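Side-chain contacts in uncharacterized protein (Treponema denticola ATCC 35404, PDB 6R9N), which serves as an iron and oxygen sensor for bacterial chemotaxis, stabilising a peroxide adduct at a di-iron centre in a metallo-beta-lactamase-type fold: residues F78-D82 against P83-S87; I100-S103 against S104-R108; G154-E158 against R159-L163; G194-V197 against R198-S202. All coordinates share one frame; numbering follows the deposited sequence.

In the fold
From the N terminus the four contacts follow one another in series, and none nests within or crosses another. Contact 1 rounds the loop from strand 73-77 into helix 83-86 and supplies ligands to both irons. Contact 2 turns the end of the neighbouring parallel strand 99-103 into helix 104-107, and touches contact 1 through F78 packed on I100 and I102. Contact 3 closes the hairpin of strands 153-157 and 162-164 in the second sheet, on the opposite side of the chain's centre from contact 1. Contact 4 lies at the end of helix 185-199, bringing F195 to the peroxide. Contacts 1, 2 and 4 also meet the second subunit.

Contact 1: residues F78-D82 against P83-S87; sequences FSHQD and PDVSS. With FE (Fe (III) ion), chain D; FE (Fe (III) ion), chain C; O (oxygen atom), chain F.
V85 presses its CG2 methyl against the H80 imidazole, 3.4 Å from CE1, with the two side chains crossing at about a right angle. Its other methyl, CG1, lies against F78 CB, while the F78 ring turns one face to S86 CA. The imidazole is fixed at both nitrogens. H80 ND1 donates to S79 OG at 2.8 Å, almost in the ring plane, and S79 OG is hydrogen-bonded in turn to D50. On the other side of the ring, H80 NE2 binds one iron at 2.4 Å. D82 OD2 joins that iron at 2.0 Å, while its OD1 bonds to Q81 of the second subunit. D84 sends OD2 to the other iron at 2.2 Å, its CG folded between backbone N and carbonyl carbon (chi1 60°), and the single oxygen atom bridges the metals. H148, D167, Q224 and H225 contribute the remaining protein ligands. Although D82 sits at the N-cap of helix 83-86, its side chain makes no capping bond. D82 O instead accepts from V85 N, S86 N and S86 OG, the last at 3.0 Å. H80, D82 and D84 occupy the place of the H-x-[H/E]-x-D motif of the metallo-beta-lactamase superfamily. With carboxylates prominent in the shell and an oxygen between the irons, the chemistry is consistent with stabilising the ferric peroxide state.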
loop_
_atom_site.group_PDB
_atom_site.type_symbol
_atom_site.label_atom_id
_atom_site.label_comp_id
_atom_site.label_asym_id
_atom_site.label_seq_id
_atom_site.Cartn_x
_atom_site.Cartn_y
_atom_site.Cartn_z
ATOM N N PHE A 78 0.094 -8.830 9.866
ATOM C CA PHE A 78 0.477 -7.831 8.869
ATOM C C PHE A 78 -0.337 -6.574 9.150
ATOM O O PHE A 78 -1.570 -6.588 9.000
ATOM C CB PHE A 78 0.179 -8.308 7.442
ATOM C CG PHE A 78 1.097 -9.371 6.924
ATOM C CD1 PHE A 78 2.160 -9.831 7.659
ATOM C CD2 PHE A 78 0.898 -9.897 5.667
ATOM C CE1 PHE A 78 3.001 -10.807 7.156
ATOM C CE2 PHE A 78 1.740 -10.875 5.158
ATOM C CZ PHE A 78 2.791 -11.330 5.913
ATOM N N SER A 79 0.342 -5.480 9.512
ATOM C CA SER A 79 -0.392 -4.244 9.776
ATOM C C SER A 79 -1.139 -3.774 8.525
ATOM O O SER A 79 -2.260 -3.258 8.624
ATOM C CB SER A 79 0.554 -3.153 10.293
ATOM O OG SER A 79 1.540 -2.811 9.333
ATOM N N HIS A 80 -0.553 -3.955 7.344
ATOM C CA HIS A 80 -1.223 -3.577 6.084
ATOM C C HIS A 80 -0.479 -4.245 4.923
ATOM O O HIS A 80 0.285 -5.193 5.130
ATOM C CB HIS A 80 -1.318 -2.046 5.942
ATOM C CG HIS A 80 0.007 -1.343 5.924
ATOM N ND1 HIS A 80 0.914 -1.421 6.964
ATOM C CD2 HIS A 80 0.571 -0.531 4.994
ATOM C CE1 HIS A 80 1.976 -0.685 6.674
ATOM N NE2 HIS A 80 1.796 -0.142 5.483
ATOM N N GLN A 81 -0.677 -3.728 3.709
ATOM C CA GLN A 81 -0.326 -4.428 2.473
ATOM C C GLN A 81 1.058 -4.093 1.931
ATOM O O GLN A 81 1.498 -4.743 0.975
ATOM C CB GLN A 81 -1.369 -4.117 1.381
ATOM C CG GLN A 81 -1.110 -2.802 0.589
ATOM C CD GLN A 81 -1.559 -1.551 1.341
ATOM O OE1 GLN A 81 -1.862 -1.607 2.547
ATOM N NE2 GLN A 81 -1.600 -0.405 0.631
ATOM N N ASP A 82 1.758 -3.121 2.514
ATOM C CA ASP A 82 2.958 -2.579 1.890
ATOM C C ASP A 82 4.079 -3.616 1.778
ATOM O O ASP A 82 4.176 -4.538 2.591
ATOM C CB ASP A 82 3.467 -1.383 2.686
ATOM C CG ASP A 82 2.714 -0.142 2.375
ATOM O OD1 ASP A 82 1.757 -0.216 1.567
ATOM O OD2 ASP A 82 3.078 0.909 2.925
ATOM N N PRO A 83 4.961 -3.462 0.783
ATOM C CA PRO A 83 6.090 -4.401 0.642
ATOM C C PRO A 83 7.046 -4.423 1.828
ATOM O O PRO A 83 7.583 -5.489 2.155
ATOM C CB PRO A 83 6.788 -3.905 -0.637
ATOM C CG PRO A 83 5.676 -3.251 -1.417
ATOM C CD PRO A 83 4.829 -2.574 -0.383
ATOM N N ASP A 84 7.287 -3.295 2.494
ATOM C CA ASP A 84 8.135 -3.383 3.684
ATOM C C ASP A 84 7.482 -4.175 4.822
ATOM O O ASP A 84 8.165 -4.500 5.797
ATOM C CB ASP A 84 8.534 -1.974 4.157
ATOM C CG ASP A 84 7.337 -1.109 4.527
ATOM O OD1 ASP A 84 6.322 -1.183 3.822
ATOM O OD2 ASP A 84 7.395 -0.356 5.524
ATOM N N VAL A 85 6.187 -4.483 4.728
ATOM C CA VAL A 85 5.477 -5.292 5.725
ATOM C C VAL A 85 5.454 -6.758 5.335
ATOM O O VAL A 85 5.648 -7.632 6.182
ATOM C CB VAL A 85 4.031 -4.772 5.921
ATOM C CG1 VAL A 85 3.221 -5.746 6.790
ATOM C CG2 VAL A 85 4.019 -3.386 6.527
ATOM N N SER A 86 5.160 -7.014 4.059
ATOM C CA SER A 86 4.671 -8.283 3.559
ATOM C C SER A 86 5.605 -9.013 2.603
ATOM O O SER A 86 5.276 -10.136 2.208
ATOM C CB SER A 86 3.344 -8.046 2.826
ATOM O OG SER A 86 3.602 -7.280 1.656
ATOM N N SER A 87 6.714 -8.393 2.170
ATOM C CA SER A 87 7.509 -8.944 1.064
ATOM C C SER A 87 7.978 -10.383 1.304
ATOM O O SER A 87 8.105 -11.157 0.346
ATOM C CB SER A 87 8.705 -8.041 0.764
ATOM O OG SER A 87 9.432 -7.749 1.942
HETATM FE FE FE D . 3.231 1.644 4.800
HETATM FE FE FE C . 6.105 1.012 6.602
HETATM O O O F . 4.654 0.219 5.341
#

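Contact 2: residues I100-S103 against S104-R108; sequences IYIS and SLWVR
S103 ends strand 99-103 and leads without a break into a weakly bonded helix at 104-107, where W106 N returns to S103 O in a nearly straight bond (3.0 Å, 169°). The S103 side chain completes the start of the helix: S103 OG accepts from L105 N at 3.1 Å, an N-cap bond made possible because OG swings opposite its own backbone N (chi1 177°). S103 OG also lies 3.5 Å from L105 CB. The turn leaves the end of a parallel strand in one of the two sheets of the metallo-beta-lactamase sandwich, and V107 also packs on P123 of the neighbouring strand 121-124. Behind the cap, I102 divides its branches between two helix residues. Its CG2 methyl meets V107 CG2 at 3.6 Å, the side chains running past each other in opposite directions, and I102 CD1 touches W106 CB at 4.0 Å. I102 CG1 lies at the edge of the indole near its plane, while S103 CB approaches W106 CD1 at 3.8 Å. One face of the indole is covered over its centre by L105 CB, and NE1 is hydrogen-bonded to G151 O, which helps fix the ring's rotation. W106 also packs on D82 and H148 of the second subunit and touches a bound peroxide.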
loop_
_atom_site.group_PDB
_atom_site.type_symbol
_atom_site.label_atom_id
_atom_site.label_comp_id
_atom_site.label_asym_id
_atom_site.label_seq_id
_atom_site.Cartn_x
_atom_site.Cartn_y
_atom_site.Cartn_z
ATOM N N ILE A 100 -2.130 -16.009 8.827
ATOM C CA ILE A 100 -1.710 -14.631 8.613
ATOM C C ILE A 100 -2.905 -13.709 8.811
ATOM O O ILE A 100 -3.910 -13.810 8.095
ATOM C CB ILE A 100 -1.097 -14.443 7.221
ATOM C CG1 ILE A 100 0.192 -15.248 7.128
ATOM C CG2 ILE A 100 -0.813 -12.982 6.972
ATOM C CD1 ILE A 100 0.895 -15.081 5.827
ATOM N N TYR A 101 -2.776 -12.784 9.756
ATOM C CA TYR A 101 -3.833 -11.824 10.025
ATOM C C TYR A 101 -3.562 -10.559 9.229
ATOM O O TYR A 101 -2.471 -9.978 9.314
ATOM C CB TYR A 101 -3.913 -11.496 11.511
ATOM C CG TYR A 101 -4.564 -12.563 12.387
ATOM C CD1 TYR A 101 -4.009 -13.835 12.504
ATOM C CD2 TYR A 101 -5.721 -12.281 13.114
ATOM C CE1 TYR A 101 -4.603 -14.817 13.328
ATOM C CE2 TYR A 101 -6.321 -13.239 13.933
ATOM C CZ TYR A 101 -5.761 -14.507 14.042
ATOM O OH TYR A 101 -6.368 -15.466 14.858
ATOM N N ILE A 102 -4.561 -10.139 8.459
ATOM C CA ILE A 102 -4.460 -8.927 7.665
ATOM C C ILE A 102 -5.870 -8.417 7.440
ATOM O O ILE A 102 -6.836 -9.187 7.481
ATOM C CB ILE A 102 -3.713 -9.204 6.335
ATOM C CG1 ILE A 102 -3.299 -7.878 5.673
ATOM C CG2 ILE A 102 -4.564 -10.094 5.429
ATOM C CD1 ILE A 102 -2.263 -8.031 4.603
ATOM N N SER A 103 -5.993 -7.113 7.239
ATOM C CA SER A 103 -7.279 -6.523 6.896
ATOM C C SER A 103 -7.969 -7.282 5.774
ATOM O O SER A 103 -7.343 -7.671 4.786
ATOM C CB SER A 103 -7.096 -5.069 6.471
ATOM O OG SER A 103 -8.351 -4.544 6.070
ATOM N N SER A 104 -9.280 -7.475 5.928
ATOM C CA SER A 104 -10.069 -8.056 4.845
ATOM C C SER A 104 -9.955 -7.255 3.545
ATOM O O SER A 104 -10.208 -7.808 2.476
ATOM C CB SER A 104 -11.530 -8.192 5.272
ATOM O OG SER A 104 -12.132 -6.923 5.407
ATOM N N LEU A 105 -9.533 -5.984 3.603
ATOM C CA LEU A 105 -9.334 -5.211 2.373
ATOM C C LEU A 105 -8.293 -5.837 1.458
ATOM O O LEU A 105 -8.331 -5.611 0.241
ATOM C CB LEU A 105 -8.910 -3.772 2.688
ATOM C CG LEU A 105 -9.970 -2.693 2.849
ATOM C CD1 LEU A 105 -10.815 -3.003 4.052
ATOM C CD2 LEU A 105 -9.332 -1.305 2.974
ATOM N N TRP A 106 -7.345 -6.598 2.011
ATOM C CA TRP A 106 -6.186 -7.054 1.250
ATOM C C TRP A 106 -6.151 -8.552 0.991
ATOM O O TRP A 106 -5.382 -8.994 0.130
ATOM C CB TRP A 106 -4.888 -6.654 1.981
ATOM C CG TRP A 106 -4.852 -5.195 2.326
ATOM C CD1 TRP A 106 -4.729 -4.636 3.574
ATOM C CD2 TRP A 106 -4.985 -4.107 1.413
ATOM N NE1 TRP A 106 -4.770 -3.260 3.482
ATOM C CE2 TRP A 106 -4.923 -2.912 2.166
ATOM C CE3 TRP A 106 -5.153 -4.021 0.023
ATOM C CZ2 TRP A 106 -5.021 -1.651 1.572
ATOM C CZ3 TRP A 106 -5.257 -2.773 -0.552
ATOM C CH2 TRP A 106 -5.198 -1.605 0.220
ATOM N N VAL A 107 -6.950 -9.337 1.719
ATOM C CA VAL A 107 -6.912 -10.790 1.566
ATOM C C VAL A 107 -7.117 -11.202 0.116
ATOM O O VAL A 107 -6.390 -12.058 -0.417
ATOM C CB VAL A 107 -7.948 -11.455 2.484
ATOM C CG1 VAL A 107 -8.072 -12.911 2.130
ATOM C CG2 VAL A 107 -7.543 -11.310 3.922
ATOM N N ARG A 108 -8.059 -10.548 -0.570
ATOM C CA ARG A 108 -8.367 -11.047 -1.906
ATOM C C ARG A 108 -7.336 -10.647 -2.926
ATOM O O ARG A 108 -7.700 -10.672 -4.120
ATOM C CB ARG A 108 -9.755 -10.561 -2.315
ATOM C CG ARG A 108 -10.865 -11.604 -2.193
ATOM C CD ARG A 108 -12.224 -10.976 -2.406
ATOM N NE ARG A 108 -12.721 -11.241 -3.752
ATOM N NH1 ARG A 108 -13.451 -9.098 -4.071
ATOM N NH2 ARG A 108 -13.721 -10.647 -5.730
#

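Contact 3: residues G154-E158 against R159-L163; sequences GLYDE and RSRIL
Y156 lays its ring along the returning strand: L163 N sits at the ring edge, near its plane, while Y156 CE1 lies 3.5 Å from R161 C and Y156 CD1 lies 3.9 Å from L163 CB. Having CG opposite the backbone N (chi1 -175°) carries the phenol along R161. Y156 OH rests 3.3 Å from R161 CG and lies near the plane of the guanidinium at its edge, the ring and guanidinium planes being almost perpendicular. NH1 of that arginine is held by N217 O. On the reverse face of the sheet D157 packs closely beside S160. S160 OG donates to D157 OD2 at a modelled 2.4 Å, a length too short to be trusted, and OD2 is also bonded to H17. S160 OG accepts from I162 N as well, in an ST turn. The turn's outer side is looser. E158 and R159 are partly exposed and meet the other segment chiefly through backbone and CB atoms, while a water bridges the two segments by donating to D157 OD1 at 2.9 Å and accepting from R159 N at 2.8 Å. The arginine's end leads off to D14 and S137. Between the strands, D157 N bonds to I162 O at 2.9 Å, whereas R161 N and I162 N make only weak bonds to D157 O. With R161 and I162 both facing D157, and R161 at a positive phi of 59°, this is an antiparallel beta hairpin closed by a G1 beta bulge.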
loop_
_atom_site.group_PDB
_atom_site.type_symbol
_atom_site.label_atom_id
_atom_site.label_comp_id
_atom_site.label_asym_id
_atom_site.label_seq_id
_atom_site.Cartn_x
_atom_site.Cartn_y
_atom_site.Cartn_z
ATOM N N GLY A 154 -3.106 -1.827 14.038
ATOM C CA GLY A 154 -2.083 -2.076 15.027
ATOM C C GLY A 154 -2.443 -3.292 15.852
ATOM O O GLY A 154 -3.529 -3.847 15.712
ATOM N N LEU A 155 -1.507 -3.728 16.697
ATOM C CA LEU A 155 -1.758 -4.855 17.592
ATOM C C LEU A 155 -1.390 -4.418 18.998
ATOM O O LEU A 155 -0.240 -4.039 19.250
ATOM C CB LEU A 155 -0.961 -6.106 17.160
ATOM C CG LEU A 155 -1.400 -7.477 17.696
ATOM C CD1 LEU A 155 -0.975 -7.649 19.146
ATOM C CD2 LEU A 155 -2.953 -7.651 17.556
ATOM N N TYR A 156 -2.372 -4.431 19.890
ATOM C CA TYR A 156 -2.176 -4.069 21.286
ATOM C C TYR A 156 -2.028 -5.352 22.092
ATOM O O TYR A 156 -2.944 -6.181 22.122
ATOM C CB TYR A 156 -3.341 -3.245 21.820
ATOM C CG TYR A 156 -3.106 -2.757 23.223
ATOM C CD1 TYR A 156 -1.937 -2.078 23.544
ATOM C CD2 TYR A 156 -4.044 -2.961 24.226
ATOM C CE1 TYR A 156 -1.706 -1.618 24.827
ATOM C CE2 TYR A 156 -3.813 -2.498 25.518
ATOM C CZ TYR A 156 -2.640 -1.830 25.804
ATOM O OH TYR A 156 -2.390 -1.367 27.071
ATOM N N ASP A 157 -0.855 -5.549 22.677
ATOM C CA ASP A 157 -0.574 -6.723 23.496
ATOM C C ASP A 157 -1.041 -6.353 24.896
ATOM O O ASP A 157 -0.388 -5.570 25.589
ATOM C CB ASP A 157 0.914 -7.065 23.432
ATOM C CG ASP A 157 1.289 -8.296 24.266
ATOM O OD1 ASP A 157 0.588 -9.321 24.194
ATOM O OD2 ASP A 157 2.308 -8.242 24.990
ATOM N N GLU A 158 -2.204 -6.875 25.303
ATOM C CA GLU A 158 -2.805 -6.414 26.553
ATOM C C GLU A 158 -1.888 -6.661 27.747
ATOM O O GLU A 158 -1.751 -5.797 28.619
ATOM C CB GLU A 158 -4.156 -7.099 26.774
ATOM C CG GLU A 158 -5.274 -6.477 25.949
ATOM C CD GLU A 158 -6.613 -7.163 26.142
ATOM O OE1 GLU A 158 -7.618 -6.621 25.660
ATOM O OE2 GLU A 158 -6.670 -8.247 26.765
ATOM N N ARG A 159 -1.201 -7.806 27.773
ATOM C CA ARG A 159 -0.428 -8.176 28.961
ATOM C C ARG A 159 0.776 -7.256 29.173
ATOM O O ARG A 159 1.079 -6.875 30.309
ATOM C CB ARG A 159 -0.003 -9.643 28.856
ATOM C CG ARG A 159 1.160 -10.043 29.775
ATOM C CD ARG A 159 0.672 -10.497 31.126
ATOM N NE ARG A 159 -0.264 -11.603 30.998
ATOM C CZ ARG A 159 -0.046 -12.844 31.421
ATOM N NH1 ARG A 159 -0.990 -13.759 31.237
ATOM N NH2 ARG A 159 1.092 -13.169 32.034
ATOM N N SER A 160 1.497 -6.919 28.106
ATOM C CA SER A 160 2.615 -5.988 28.222
ATOM C C SER A 160 2.169 -4.530 28.184
ATOM O O SER A 160 2.951 -3.645 28.548
ATOM C CB SER A 160 3.632 -6.249 27.108
ATOM O OG SER A 160 3.013 -6.071 25.836
ATOM N N ARG A 161 0.960 -4.254 27.697
ATOM C CA ARG A 161 0.525 -2.886 27.387
ATOM C C ARG A 161 1.422 -2.212 26.343
ATOM O O ARG A 161 1.629 -0.998 26.369
ATOM C CB ARG A 161 0.413 -2.042 28.654
ATOM C CG ARG A 161 -0.688 -2.578 29.564
ATOM C CD ARG A 161 -0.730 -1.879 30.881
ATOM N NE ARG A 161 -1.132 -0.496 30.734
ATOM C CZ ARG A 161 -1.113 0.377 31.732
ATOM N NH1 ARG A 161 -1.496 1.630 31.525
ATOM N NH2 ARG A 161 -0.715 -0.011 32.940
ATOM N N ILE A 162 1.924 -2.996 25.389
ATOM C CA ILE A 162 2.671 -2.461 24.249
ATOM C C ILE A 162 1.745 -2.456 23.038
ATOM O O ILE A 162 1.086 -3.463 22.747
ATOM C CB ILE A 162 3.943 -3.279 23.961
ATOM C CG1 ILE A 162 4.908 -3.243 25.159
ATOM C CG2 ILE A 162 4.635 -2.758 22.690
ATOM C CD1 ILE A 162 6.050 -4.243 25.063
ATOM N N LEU A 163 1.659 -1.312 22.361
ATOM C CA LEU A 163 0.945 -1.187 21.102
ATOM C C LEU A 163 1.955 -1.219 19.960
ATOM O O LEU A 163 2.776 -0.298 19.821
ATOM C CB LEU A 163 0.142 0.113 21.064
ATOM C CG LEU A 163 -0.525 0.444 19.726
ATOM C CD1 LEU A 163 -1.615 -0.571 19.403
ATOM C CD2 LEU A 163 -1.095 1.855 19.725
HETATM O O HOH W 1 -1.534 -9.996 26.010
#

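Contact 4: residues G194-V197 against R198-S202; sequences GFHV and RYMAS
F195 and Y199, one helical turn apart, stack face to face with their centroids separated by 4.1 Å and their planes inclined by 26°. The overlap is offset: F195 CE1 stands over the centre of the tyrosine ring, whereas Y199 CG lies over the phenylalanine face toward its rim. Y199 CB adds a CH-pi contact to that face. A third side chain, M200, bends its chain so that CE comes to 4.0 Å from F195 CE2 and 3.9 Å from H196 CD2, approaching both rings obliquely; SD is 5.2 Å from the centroid of the imidazole. Helical hydrogen bonds from Y199 N to F195 O (2.8 Å) and from M200 N to H196 O (3.2 Å) set these side chains in register. In F195, CG opposite the backbone N (chi1 -178°) places the ring beside the helix, where Y199 of the next turn can lie against its face. Farther out, H196 is gripped at both nitrogens, ND1 by I192 O and NE2 by G169 N, a pairing that suggests a neutral imidazole. Y199 OH bonds to L105 O of the second subunit, and R198 forms a salt bridge with D126 of the second subunit, so the end of helix 185-199 is tied to the dimer interface. F195 itself touches the bound peroxide, consistent with an apolar side to the peroxide pocket that may help to stabilise the iron-peroxy species.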
loop_
_atom_site.group_PDB
_atom_site.type_symbol
_atom_site.label_atom_id
_atom_site.label_comp_id
_atom_site.label_asym_id
_atom_site.label_seq_id
_atom_site.Cartn_x
_atom_site.Cartn_y
_atom_site.Cartn_z
ATOM N N GLY A 194 7.978 14.981 8.628
ATOM C CA GLY A 194 7.658 14.924 7.212
ATOM C C GLY A 194 6.823 13.709 6.857
ATOM O O GLY A 194 5.857 13.807 6.097
ATOM N N PHE A 195 7.178 12.547 7.412
ATOM C CA PHE A 195 6.434 11.327 7.113
ATOM C C PHE A 195 4.976 11.436 7.556
ATOM O O PHE A 195 4.060 11.089 6.799
ATOM C CB PHE A 195 7.118 10.128 7.767
ATOM C CG PHE A 195 6.446 8.822 7.484
ATOM C CD1 PHE A 195 6.692 8.147 6.296
ATOM C CD2 PHE A 195 5.573 8.261 8.408
ATOM C CE1 PHE A 195 6.088 6.927 6.035
ATOM C CE2 PHE A 195 4.936 7.060 8.142
ATOM C CZ PHE A 195 5.198 6.387 6.958
ATOM N N HIS A 196 4.727 11.913 8.784
ATOM C CA HIS A 196 3.339 11.961 9.245
ATOM C C HIS A 196 2.552 13.060 8.532
ATOM O O HIS A 196 1.374 12.871 8.184
ATOM C CB HIS A 196 3.288 12.117 10.767
ATOM C CG HIS A 196 3.671 10.869 11.508
ATOM N ND1 HIS A 196 4.981 10.492 11.704
ATOM C CD2 HIS A 196 2.914 9.896 12.073
ATOM C CE1 HIS A 196 5.018 9.355 12.378
ATOM N NE2 HIS A 196 3.776 8.968 12.609
ATOM N N VAL A 197 3.191 14.203 8.273
ATOM C CA VAL A 197 2.509 15.280 7.561
ATOM C C VAL A 197 2.052 14.809 6.184
ATOM O O VAL A 197 0.956 15.160 5.726
ATOM C CB VAL A 197 3.422 16.518 7.451
ATOM C CG1 VAL A 197 2.925 17.459 6.349
ATOM C CG2 VAL A 197 3.505 17.239 8.782
ATOM N N ARG A 198 2.876 14.001 5.503
ATOM C CA ARG A 198 2.596 13.654 4.112
ATOM C C ARG A 198 1.825 12.350 3.951
ATOM O O ARG A 198 0.997 12.248 3.037
ATOM C CB ARG A 198 3.902 13.584 3.313
ATOM C CG ARG A 198 3.737 13.186 1.826
ATOM C CD ARG A 198 2.901 14.212 0.985
ATOM N NE ARG A 198 2.756 13.731 -0.395
ATOM C CZ ARG A 198 1.807 12.878 -0.786
ATOM N NH1 ARG A 198 0.899 12.435 0.091
ATOM N NH2 ARG A 198 1.761 12.467 -2.045
ATOM N N TYR A 199 2.044 11.356 4.815
ATOM C CA TYR A 199 1.447 10.029 4.633
ATOM C C TYR A 199 0.161 9.800 5.431
ATOM O O TYR A 199 -0.665 8.983 5.019
ATOM C CB TYR A 199 2.447 8.925 5.012
ATOM C CG TYR A 199 3.665 8.758 4.123
ATOM C CD1 TYR A 199 4.654 9.738 4.058
ATOM C CD2 TYR A 199 3.852 7.587 3.386
ATOM C CE1 TYR A 199 5.791 9.565 3.259
ATOM C CE2 TYR A 199 4.977 7.400 2.593
ATOM C CZ TYR A 199 5.943 8.393 2.536
ATOM O OH TYR A 199 7.063 8.197 1.758
ATOM N N MET A 200 -0.034 10.445 6.576
ATOM C CA MET A 200 -1.333 10.361 7.251
ATOM C C MET A 200 -2.387 11.194 6.510
ATOM O O MET A 200 -2.122 12.328 6.101
ATOM C CB MET A 200 -1.208 10.849 8.696
ATOM C CG MET A 200 -0.047 10.223 9.493
ATOM S SD MET A 200 -0.375 8.471 9.902
ATOM C CE MET A 200 1.131 7.668 9.371
ATOM N N ALA A 201 -3.614 10.652 6.388
ATOM C CA ALA A 201 -4.574 11.194 5.419
ATOM C C ALA A 201 -5.168 12.540 5.831
ATOM O O ALA A 201 -5.469 13.360 4.953
ATOM C CB ALA A 201 -5.724 10.223 5.157
ATOM N N SER A 202 -5.369 12.780 7.133
ATOM C CA SER A 202 -6.045 13.993 7.597
ATOM C C SER A 202 -5.987 14.077 9.120
ATOM O O SER A 202 -5.873 13.064 9.819
ATOM C CB SER A 202 -7.511 14.023 7.144
ATOM O OG SER A 202 -8.248 12.988 7.799
#